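Local coordinates for cytochrome c, putative (Shewanella oneidensis, PDB 1SP3), which probably acts as a respiratory oxidoreductase that reduces tetrathionate, carrying electrons on eight c-type hemes, at residues A[65-68]-A[69-73]; A[76-80]-A[81-85]. All blocks are in the same frame, centred on the assembly; numbering follows the deposited sequence.

Contacts 1 and 2 follow one another along the chain, their centres about 11 Å apart, with Cys-74, a covalent attachment point of the heme, between them. Both reach this one heme. Residues 65-73 meet it through the packing of Ile-67, while residues 76-85 are tied to it covalently by Cys-77. The two also pack on each other directly: Glu-71 CB lies 3.4 Å from Lys-84 O, and Glu-71 OE2 is 3.4 Å from Asp-85 CA. The chain therefore leaves the heme after Cys-77 and folds back against the start of helix 71-74, the same end that contact 1 shapes.

Contact 1: residues A[65-68]-A[69-73]; sequences VAIS and SNEPR. With HEC (heme c), chain D.
The carboxamide ND2 of Asn-70 donates to Ala-66 O at 2.8 Å, the shortest sound bond across this local turn. The oxygen lies in the amide plane, 5° out of it, though the bond is somewhat bent at the hydrogen (152°). CG sits beside the backbone N, opposite the carbonyl carbon (chi1 -51°), which brings the amide back over the preceding loop. The backbone joins in: Asn-70 N bonds to Ile-67 O at 2.9 Å, from above the carbonyl plane, closing a type II beta turn from Ile-67 to Asn-70. The chain of Glu-71 bends at chi2, and its OE1 reaches back to take a weak bond from Ser-69 N, inside the turn, at 2.8 Å. Its CG passes 4.1 Å from Ile-67 CG2, the two side chains crossing at about a right angle. Ile-67 lays CD1 over the rim of the porphyrin, 3.4 Å from heme C1B, while the backbone of Ala-66 passes beside the methyl, with Ala-66 C 3.3 Å from CMB. Replacing Asn-70 with an alanine would probably leave Ala-66 O without its amide donor and strip Thr-350 N and Tyr-351 N of the OD1 they share. Asn-70 is the N-cap residue of helix 71-74 by position, but its side chain makes no capping bond. The turn thus joins the loop after strand 50-53 to that helix, with the loop between strand 344-345 and helix 356-359 bonded to Asn-70, and Asn-373, just beyond helix 362-372, bonded to Ser-68 OG.

Contact 2: residues A[76-80]-A[81-85]; sequences SCHAG and YGWKD. With HEC (heme c), chain D.
Trp-83 presents the edge of its six-membered ring to a face of His-78, with CE3 over the centre of the imidazole and 3.7 Å from His-78 NE2. The planes stand at 85° with centroids 4.9 Å apart, a T-shaped stack. Both CB atoms point across the loop, and CG anti to N in each (chi1 -178° for His-78, 179° for Trp-83) carries the rings on to meet. A water in the imidazole plane lies 3.0 Å from His-78 ND1 and accepts from Trp-83 N, bridging side chain and backbone. Behind the imidazole, Gly-80 N bonds to His-78 O at 2.7 Å, closing an inverse gamma turn centred on Ala-79. A beta carbon on Gly-80 would run into His-78 ND1. Further out, Trp-41 meets His-78 edge-to-face, and Phe-90 does the same with Trp-83, while Thr-75 OG1 bonds to Trp-83 O. Cys-77 SG is joined to heme CAC at 2.0 Å, one of the two thioethers of a CXXCH segment, the other being that of Cys-74. His-78, the histidine of that segment, turns away from this heme: its NE2 lies 11.6 Å from the iron and bonds instead to Trp-39 O. The usual axial role of a CXXCH histidine is therefore absent here, consistent with unusual ligation of this heme, and the imidazole serves as a hydrogen-bonding partner and a pi face for an indole C-H.

Contact 1: residues A[65-68]-A[69-73]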
ATOM      1  N   VAL A  65      11.263   1.688   3.788  1.00 30.97           N
ATOM      2  CA  VAL A  65      12.284   1.039   2.946  1.00 30.07           C
ATOM      3  C   VAL A  65      12.069  -0.471   2.777  1.00 30.05           C
ATOM      4  O   VAL A  65      11.747  -0.937   1.680  1.00 29.60           O
ATOM      5  CB  VAL A  65      13.746   1.338   3.392  1.00 30.40           C
ATOM      6  CG1 VAL A  65      14.753   0.777   2.342  1.00 28.47           C
ATOM      7  CG2 VAL A  65      13.977   2.869   3.507  1.00 29.49           C
ATOM      8  N   ALA A  66      12.253  -1.249   3.833  1.00 27.52           N
ATOM      9  CA  ALA A  66      12.249  -2.671   3.652  1.00 27.42           C
ATOM     10  C   ALA A  66      12.139  -3.359   4.973  1.00 29.81           C
ATOM     11  O   ALA A  66      12.709  -2.937   6.027  1.00 26.88           O
ATOM     12  CB  ALA A  66      13.502  -3.184   2.958  1.00 27.64           C
ATOM     13  N   ILE A  67      11.397  -4.454   4.875  1.00 30.52           N
ATOM     14  CA  ILE A  67      11.109  -5.317   6.020  1.00 32.64           C
ATOM     15  C   ILE A  67      12.264  -6.020   6.735  1.00 33.14           C
ATOM     16  O   ILE A  67      12.194  -6.196   7.980  1.00 33.56           O
ATOM     17  CB  ILE A  67      10.017  -6.304   5.522  1.00 34.14           C
ATOM     18  CG1 ILE A  67       8.762  -5.905   6.184  1.00 34.73           C
ATOM     19  CG2 ILE A  67      10.374  -7.827   5.460  1.00 30.21           C
ATOM     20  CD1 ILE A  67       8.003  -5.045   5.269  1.00 37.79           C
ATOM     21  N   SER A  68      13.294  -6.468   5.987  1.00 34.14           N
ATOM     22  CA  SER A  68      14.366  -7.302   6.577  1.00 34.78           C
ATOM     23  C   SER A  68      15.164  -6.553   7.603  1.00 35.58           C
ATOM     24  O   SER A  68      15.494  -5.358   7.408  1.00 34.67           O
ATOM     25  CB  SER A  68      15.281  -7.901   5.542  1.00 37.18           C
ATOM     26  OG  SER A  68      15.765  -6.870   4.721  1.00 41.92           O
ATOM     27  N   SER A  69      15.387  -7.260   8.729  1.00 34.48           N
ATOM     28  CA  SER A  69      16.004  -6.769   9.934  1.00 33.85           C
ATOM     29  C   SER A  69      15.061  -5.886  10.740  1.00 34.65           C
ATOM     30  O   SER A  69      15.389  -5.494  11.871  1.00 37.01           O
ATOM     31  CB  SER A  69      17.365  -6.088   9.609  1.00 34.22           C
ATOM     32  OG  SER A  69      17.135  -4.847   8.970  1.00 33.86           O
ATOM     33  N   ASN A  70      13.881  -5.567  10.191  1.00 32.86           N
ATOM     34  CA  ASN A  70      12.910  -4.759  10.936  1.00 32.87           C
ATOM     35  C   ASN A  70      11.626  -5.499  11.237  1.00 33.70           C
ATOM     36  O   ASN A  70      10.692  -4.863  11.755  1.00 33.69           O
ATOM     37  CB  ASN A  70      12.544  -3.442  10.181  1.00 30.80           C
ATOM     38  CG  ASN A  70      13.762  -2.717   9.769  1.00 31.95           C
ATOM     39  OD1 ASN A  70      14.556  -2.421  10.639  1.00 30.15           O
ATOM     40  ND2 ASN A  70      14.036  -2.606   8.434  1.00 26.08           N
ATOM     41  N   GLU A  71      11.600  -6.812  10.961  1.00 33.38           N
ATOM     42  CA  GLU A  71      10.347  -7.529  10.947  1.00 34.59           C
ATOM     43  C   GLU A  71       9.396  -7.287  12.156  1.00 35.17           C
ATOM     44  O   GLU A  71       8.190  -7.168  11.927  1.00 35.57           O
ATOM     45  CB  GLU A  71      10.555  -9.016  10.634  1.00 33.79           C
ATOM     46  CG  GLU A  71      11.102  -9.222   9.229  1.00 37.28           C
ATOM     47  CD  GLU A  71      12.634  -9.400   9.218  1.00 43.66           C
ATOM     48  OE1 GLU A  71      13.370  -8.696   9.949  1.00 41.43           O
ATOM     49  OE2 GLU A  71      13.100 -10.274   8.480  1.00 47.77           O
ATOM     50  N   PRO A  72       9.889  -7.272  13.408  1.00 36.07           N
ATOM     51  CA  PRO A  72       8.997  -7.118  14.580  1.00 36.37           C
ATOM     52  C   PRO A  72       8.120  -5.877  14.610  1.00 37.65           C
ATOM     53  O   PRO A  72       7.005  -5.911  15.201  1.00 38.40           O
ATOM     54  CB  PRO A  72       9.963  -7.088  15.792  1.00 36.78           C
ATOM     55  CG  PRO A  72      11.149  -7.845  15.363  1.00 36.71           C
ATOM     56  CD  PRO A  72      11.291  -7.548  13.826  1.00 35.77           C
ATOM     57  N   ARG A  73       8.608  -4.790  14.034  1.00 37.73           N
ATOM     58  CA  ARG A  73       7.796  -3.633  13.827  1.00 39.53           C
ATOM     59  C   ARG A  73       6.858  -3.859  12.604  1.00 38.80           C
ATOM     60  O   ARG A  73       5.761  -3.399  12.631  1.00 41.67           O
ATOM     61  CB  ARG A  73       8.625  -2.314  13.699  1.00 40.89           C
ATOM     62  CG  ARG A  73       7.937  -1.053  14.366  1.00 48.31           C
ATOM     63  CD  ARG A  73       8.126   0.337  13.568  1.00 63.24           C
ATOM     64  NE  ARG A  73       7.237   1.469  13.984  1.00 70.77           N
ATOM     65  CZ  ARG A  73       7.100   2.649  13.316  1.00 73.37           C
ATOM     66  NH1 ARG A  73       6.291   3.593  13.781  1.00 75.17           N
ATOM     67  NH2 ARG A  73       7.753   2.895  12.184  1.00 73.60           N
TER
HETATM   68 FE   HEC D 802       3.964  -2.005   5.233  1.00 38.45          FE
HETATM   69  CHA HEC D 802       3.024  -2.644   1.907  1.00 34.58           C
HETATM   70  CHB HEC D 802       7.271  -1.858   4.248  1.00 29.55           C
HETATM   71  CHC HEC D 802       4.956  -1.643   8.486  1.00 35.09           C
HETATM   72  CHD HEC D 802       0.723  -1.962   6.233  1.00 29.90           C
HETATM   73  NA  HEC D 802       5.004  -2.177   3.385  1.00 34.62           N
HETATM   74  C1A HEC D 802       4.412  -2.451   2.141  1.00 35.83           C
HETATM   75  C2A HEC D 802       5.487  -2.493   1.151  1.00 33.91           C
HETATM   76  C3A HEC D 802       6.676  -2.285   1.788  1.00 32.40           C
HETATM   77  C4A HEC D 802       6.375  -2.081   3.212  1.00 32.87           C
HETATM   78  CMA HEC D 802       8.102  -2.254   1.082  1.00 29.58           C
HETATM   79  CAA HEC D 802       5.279  -2.719  -0.396  1.00 31.77           C
HETATM   80  CBA HEC D 802       5.424  -1.383  -1.171  1.00 32.10           C
HETATM   81  CGA HEC D 802       4.533  -0.276  -0.544  1.00 37.92           C
HETATM   82  O1A HEC D 802       5.101   0.607   0.165  1.00 29.65           O
HETATM   83  O2A HEC D 802       3.232  -0.217  -0.662  1.00 41.71           O
HETATM   84  NB  HEC D 802       5.746  -1.789   6.217  1.00 31.89           N
HETATM   85  C1B HEC D 802       7.011  -1.813   5.585  1.00 31.52           C
HETATM   86  C2B HEC D 802       8.045  -1.749   6.592  1.00 30.78           C
HETATM   87  C3B HEC D 802       7.391  -1.653   7.777  1.00 31.42           C
HETATM   88  C4B HEC D 802       5.945  -1.699   7.533  1.00 31.75           C
HETATM   89  CMB HEC D 802       9.575  -1.732   6.263  1.00 27.79           C
HETATM   90  CAB HEC D 802       7.985  -1.571   9.206  1.00 29.51           C
HETATM   91  CBB HEC D 802       9.151  -0.885   9.471  1.00 33.41           C
HETATM   92  NC  HEC D 802       2.973  -1.787   7.117  1.00 35.03           N
HETATM   93  C1C HEC D 802       3.595  -1.658   8.322  1.00 32.66           C
HETATM   94  C2C HEC D 802       2.589  -1.531   9.338  1.00 35.01           C
HETATM   95  C3C HEC D 802       1.366  -1.592   8.705  1.00 35.42           C
HETATM   96  C4C HEC D 802       1.618  -1.778   7.280  1.00 32.90           C
HETATM   97  CMC HEC D 802       2.956  -1.376  10.846  1.00 30.16           C
HETATM   98  CAC HEC D 802      -0.072  -1.499   9.353  1.00 35.36           C
HETATM   99  CBC HEC D 802      -0.548  -0.452  10.117  1.00 30.38           C
HETATM  100  ND  HEC D 802       2.122  -2.235   4.212  1.00 32.67           N
HETATM  101  C1D HEC D 802       0.938  -2.292   4.913  1.00 27.38           C
HETATM  102  C2D HEC D 802      -0.086  -2.713   3.927  1.00 29.59           C
HETATM  103  C3D HEC D 802       0.606  -2.935   2.576  1.00 31.73           C
HETATM  104  C4D HEC D 802       1.991  -2.614   2.850  1.00 30.32           C
HETATM  105  CMD HEC D 802      -1.577  -2.904   4.207  1.00 24.08           C
HETATM  106  CAD HEC D 802      -0.048  -3.337   1.195  1.00 36.93           C
HETATM  107  CBD HEC D 802      -0.441  -2.030   0.498  1.00 47.49           C
HETATM  108  CGD HEC D 802      -1.300  -2.224  -0.773  1.00 56.95           C
HETATM  109  O1D HEC D 802      -2.088  -1.280  -1.015  1.00 61.13           O
HETATM  110  O2D HEC D 802      -1.260  -3.224  -1.604  1.00 55.63           O

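Contact 2: residues A[76-80]-A[81-85]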
ATOM      1  N   SER A  76       3.406  -6.586  12.716  1.00 31.40           N
ATOM      2  CA  SER A  76       2.165  -6.172  13.394  1.00 31.68           C
ATOM      3  C   SER A  76       1.065  -6.018  12.386  1.00 31.73           C
ATOM      4  O   SER A  76      -0.123  -5.943  12.788  1.00 34.03           O
ATOM      5  CB  SER A  76       2.340  -4.750  14.014  1.00 33.94           C
ATOM      6  OG  SER A  76       3.440  -4.072  13.355  1.00 34.98           O
ATOM      7  N   CYS A  77       1.427  -5.843  11.102  1.00 31.12           N
ATOM      8  CA  CYS A  77       0.453  -5.874   9.987  1.00 30.48           C
ATOM      9  C   CYS A  77       0.619  -7.104   9.071  1.00 30.01           C
ATOM     10  O   CYS A  77       0.271  -7.073   7.889  1.00 29.46           O
ATOM     11  CB  CYS A  77       0.469  -4.549   9.194  1.00 30.98           C
ATOM     12  SG  CYS A  77      -0.159  -3.268  10.311  1.00 31.13           S
ATOM     13  N   HIS A  78       1.114  -8.192   9.639  1.00 29.25           N
ATOM     14  CA  HIS A  78       1.039  -9.517   9.004  1.00 28.92           C
ATOM     15  C   HIS A  78      -0.097 -10.338   9.645  1.00 29.33           C
ATOM     16  O   HIS A  78      -0.232 -10.366  10.856  1.00 28.78           O
ATOM     17  CB  HIS A  78       2.383 -10.285   9.168  1.00 28.87           C
ATOM     18  CG  HIS A  78       2.410 -11.621   8.520  1.00 24.88           C
ATOM     19  ND1 HIS A  78       2.669 -12.771   9.244  1.00 25.04           N
ATOM     20  CD2 HIS A  78       2.214 -12.014   7.223  1.00 24.40           C
ATOM     21  CE1 HIS A  78       2.661 -13.816   8.420  1.00 25.47           C
ATOM     22  NE2 HIS A  78       2.432 -13.378   7.181  1.00 24.56           N
ATOM     23  N   ALA A  79      -0.889 -11.035   8.829  1.00 28.77           N
ATOM     24  CA  ALA A  79      -1.970 -11.887   9.338  1.00 29.62           C
ATOM     25  C   ALA A  79      -1.402 -13.192   9.963  1.00 29.45           C
ATOM     26  O   ALA A  79      -1.881 -14.305   9.657  1.00 28.57           O
ATOM     27  CB  ALA A  79      -2.989 -12.206   8.196  1.00 29.31           C
ATOM     28  N   GLY A  80      -0.363 -13.024  10.792  1.00 29.34           N
ATOM     29  CA  GLY A  80       0.381 -14.086  11.410  1.00 29.00           C
ATOM     30  C   GLY A  80       0.875 -13.735  12.800  1.00 31.10           C
ATOM     31  O   GLY A  80       0.799 -12.531  13.241  1.00 32.29           O
ATOM     32  N   TYR A  81       1.448 -14.738  13.506  1.00 29.17           N
ATOM     33  CA  TYR A  81       2.026 -14.476  14.827  1.00 30.29           C
ATOM     34  C   TYR A  81       3.522 -14.909  14.882  1.00 30.41           C
ATOM     35  O   TYR A  81       3.783 -16.062  14.750  1.00 30.00           O
ATOM     36  CB  TYR A  81       1.311 -15.318  15.915  1.00 30.41           C
ATOM     37  CG  TYR A  81      -0.164 -15.028  16.076  1.00 27.06           C
ATOM     38  CD1 TYR A  81      -1.110 -16.069  16.002  1.00 27.60           C
ATOM     39  CD2 TYR A  81      -0.603 -13.747  16.403  1.00 23.46           C
ATOM     40  CE1 TYR A  81      -2.494 -15.788  16.193  1.00 28.25           C
ATOM     41  CE2 TYR A  81      -1.923 -13.485  16.583  1.00 25.37           C
ATOM     42  CZ  TYR A  81      -2.882 -14.502  16.486  1.00 27.48           C
ATOM     43  OH  TYR A  81      -4.234 -14.188  16.667  1.00 30.72           O
ATOM     44  N   GLY A  82       4.484 -14.006  15.137  1.00 31.44           N
ATOM     45  CA  GLY A  82       5.883 -14.448  15.326  1.00 30.44           C
ATOM     46  C   GLY A  82       6.866 -14.212  14.184  1.00 31.11           C
ATOM     47  O   GLY A  82       8.006 -14.609  14.304  1.00 31.50           O
ATOM     48  N   TRP A  83       6.438 -13.655  13.046  1.00 32.39           N
ATOM     49  CA  TRP A  83       7.381 -13.411  11.956  1.00 32.94           C
ATOM     50  C   TRP A  83       8.301 -12.247  12.404  1.00 33.92           C
ATOM     51  O   TRP A  83       7.930 -11.072  12.361  1.00 33.20           O
ATOM     52  CB  TRP A  83       6.663 -13.143  10.623  1.00 32.88           C
ATOM     53  CG  TRP A  83       7.574 -12.869   9.459  1.00 31.09           C
ATOM     54  CD1 TRP A  83       8.950 -12.871   9.477  1.00 29.89           C
ATOM     55  CD2 TRP A  83       7.203 -12.599   8.131  1.00 26.61           C
ATOM     56  NE1 TRP A  83       9.449 -12.588   8.238  1.00 26.55           N
ATOM     57  CE2 TRP A  83       8.401 -12.387   7.394  1.00 30.00           C
ATOM     58  CE3 TRP A  83       5.995 -12.406   7.493  1.00 24.06           C
ATOM     59  CZ2 TRP A  83       8.400 -12.049   6.056  1.00 24.99           C
ATOM     60  CZ3 TRP A  83       5.994 -12.112   6.165  1.00 24.17           C
ATOM     61  CH2 TRP A  83       7.163 -11.888   5.461  1.00 24.21           C
ATOM     62  N   LYS A  84       9.466 -12.615  12.920  1.00 35.73           N
ATOM     63  CA  LYS A  84      10.420 -11.648  13.509  1.00 37.61           C
ATOM     64  C   LYS A  84      11.747 -11.635  12.757  1.00 37.69           C
ATOM     65  O   LYS A  84      12.517 -10.707  12.910  1.00 39.30           O
ATOM     66  CB  LYS A  84      10.616 -11.832  15.007  1.00 38.12           C
ATOM     67  CG  LYS A  84      11.183 -13.147  15.366  1.00 43.67           C
ATOM     68  CD  LYS A  84      11.519 -13.276  16.875  1.00 53.70           C
ATOM     69  CE  LYS A  84      11.898 -14.767  17.210  1.00 59.16           C
ATOM     70  NZ  LYS A  84      12.885 -15.013  18.376  1.00 62.10           N
ATOM     71  N   ASP A  85      12.002 -12.634  11.908  1.00 36.93           N
ATOM     72  CA  ASP A  85      13.150 -12.541  11.067  1.00 37.08           C
ATOM     73  C   ASP A  85      12.945 -13.536   9.981  1.00 36.71           C
ATOM     74  O   ASP A  85      11.827 -14.035   9.767  1.00 36.73           O
ATOM     75  CB  ASP A  85      14.402 -12.901  11.856  1.00 36.93           C
ATOM     76  CG  ASP A  85      14.194 -14.156  12.705  1.00 41.60           C
ATOM     77  OD1 ASP A  85      13.670 -15.195  12.182  1.00 38.35           O
ATOM     78  OD2 ASP A  85      14.476 -14.153  13.915  1.00 42.02           O
TER
HETATM   79 FE   HEC D 802       3.964  -2.005   5.233  1.00 38.45          FE
HETATM   80  CHA HEC D 802       3.024  -2.644   1.907  1.00 34.58           C
HETATM   81  CHB HEC D 802       7.271  -1.858   4.248  1.00 29.55           C
HETATM   82  CHC HEC D 802       4.956  -1.643   8.486  1.00 35.09           C
HETATM   83  CHD HEC D 802       0.723  -1.962   6.233  1.00 29.90           C
HETATM   84  NA  HEC D 802       5.004  -2.177   3.385  1.00 34.62           N
HETATM   85  C1A HEC D 802       4.412  -2.451   2.141  1.00 35.83           C
HETATM   86  C2A HEC D 802       5.487  -2.493   1.151  1.00 33.91           C
HETATM   87  C3A HEC D 802       6.676  -2.285   1.788  1.00 32.40           C
HETATM   88  C4A HEC D 802       6.375  -2.081   3.212  1.00 32.87           C
HETATM   89  CMA HEC D 802       8.102  -2.254   1.082  1.00 29.58           C
HETATM   90  CAA HEC D 802       5.279  -2.719  -0.396  1.00 31.77           C
HETATM   91  CBA HEC D 802       5.424  -1.383  -1.171  1.00 32.10           C
HETATM   92  CGA HEC D 802       4.533  -0.276  -0.544  1.00 37.92           C
HETATM   93  O1A HEC D 802       5.101   0.607   0.165  1.00 29.65           O
HETATM   94  O2A HEC D 802       3.232  -0.217  -0.662  1.00 41.71           O
HETATM   95  NB  HEC D 802       5.746  -1.789   6.217  1.00 31.89           N
HETATM   96  C1B HEC D 802       7.011  -1.813   5.585  1.00 31.52           C
HETATM   97  C2B HEC D 802       8.045  -1.749   6.592  1.00 30.78           C
HETATM   98  C3B HEC D 802       7.391  -1.653   7.777  1.00 31.42           C
HETATM   99  C4B HEC D 802       5.945  -1.699   7.533  1.00 31.75           C
HETATM  100  CMB HEC D 802       9.575  -1.732   6.263  1.00 27.79           C
HETATM  101  CAB HEC D 802       7.985  -1.571   9.206  1.00 29.51           C
HETATM  102  CBB HEC D 802       9.151  -0.885   9.471  1.00 33.41           C
HETATM  103  NC  HEC D 802       2.973  -1.787   7.117  1.00 35.03           N
HETATM  104  C1C HEC D 802       3.595  -1.658   8.322  1.00 32.66           C
HETATM  105  C2C HEC D 802       2.589  -1.531   9.338  1.00 35.01           C
HETATM  106  C3C HEC D 802       1.366  -1.592   8.705  1.00 35.42           C
HETATM  107  C4C HEC D 802       1.618  -1.778   7.280  1.00 32.90           C
HETATM  108  CMC HEC D 802       2.956  -1.376  10.846  1.00 30.16           C
HETATM  109  CAC HEC D 802      -0.072  -1.499   9.353  1.00 35.36           C
HETATM  110  CBC HEC D 802      -0.548  -0.452  10.117  1.00 30.38           C
HETATM  111  ND  HEC D 802       2.122  -2.235   4.212  1.00 32.67           N
HETATM  112  C1D HEC D 802       0.938  -2.292   4.913  1.00 27.38           C
HETATM  113  C2D HEC D 802      -0.086  -2.713   3.927  1.00 29.59           C
HETATM  114  C3D HEC D 802       0.606  -2.935   2.576  1.00 31.73           C
HETATM  115  C4D HEC D 802       1.991  -2.614   2.850  1.00 30.32           C
HETATM  116  CMD HEC D 802      -1.577  -2.904   4.207  1.00 24.08           C
HETATM  117  CAD HEC D 802      -0.048  -3.337   1.195  1.00 36.93           C
HETATM  118  CBD HEC D 802      -0.441  -2.030   0.498  1.00 47.49           C
HETATM  119  CGD HEC D 802      -1.300  -2.224  -0.773  1.00 56.95           C
HETATM  120  O1D HEC D 802      -2.088  -1.280  -1.015  1.00 61.13           O
HETATM  121  O2D HEC D 802      -1.260  -3.224  -1.604  1.00 55.63           O
HETATM  122  O   HOH W   1       3.773 -12.444  12.028  1.00 31.14           O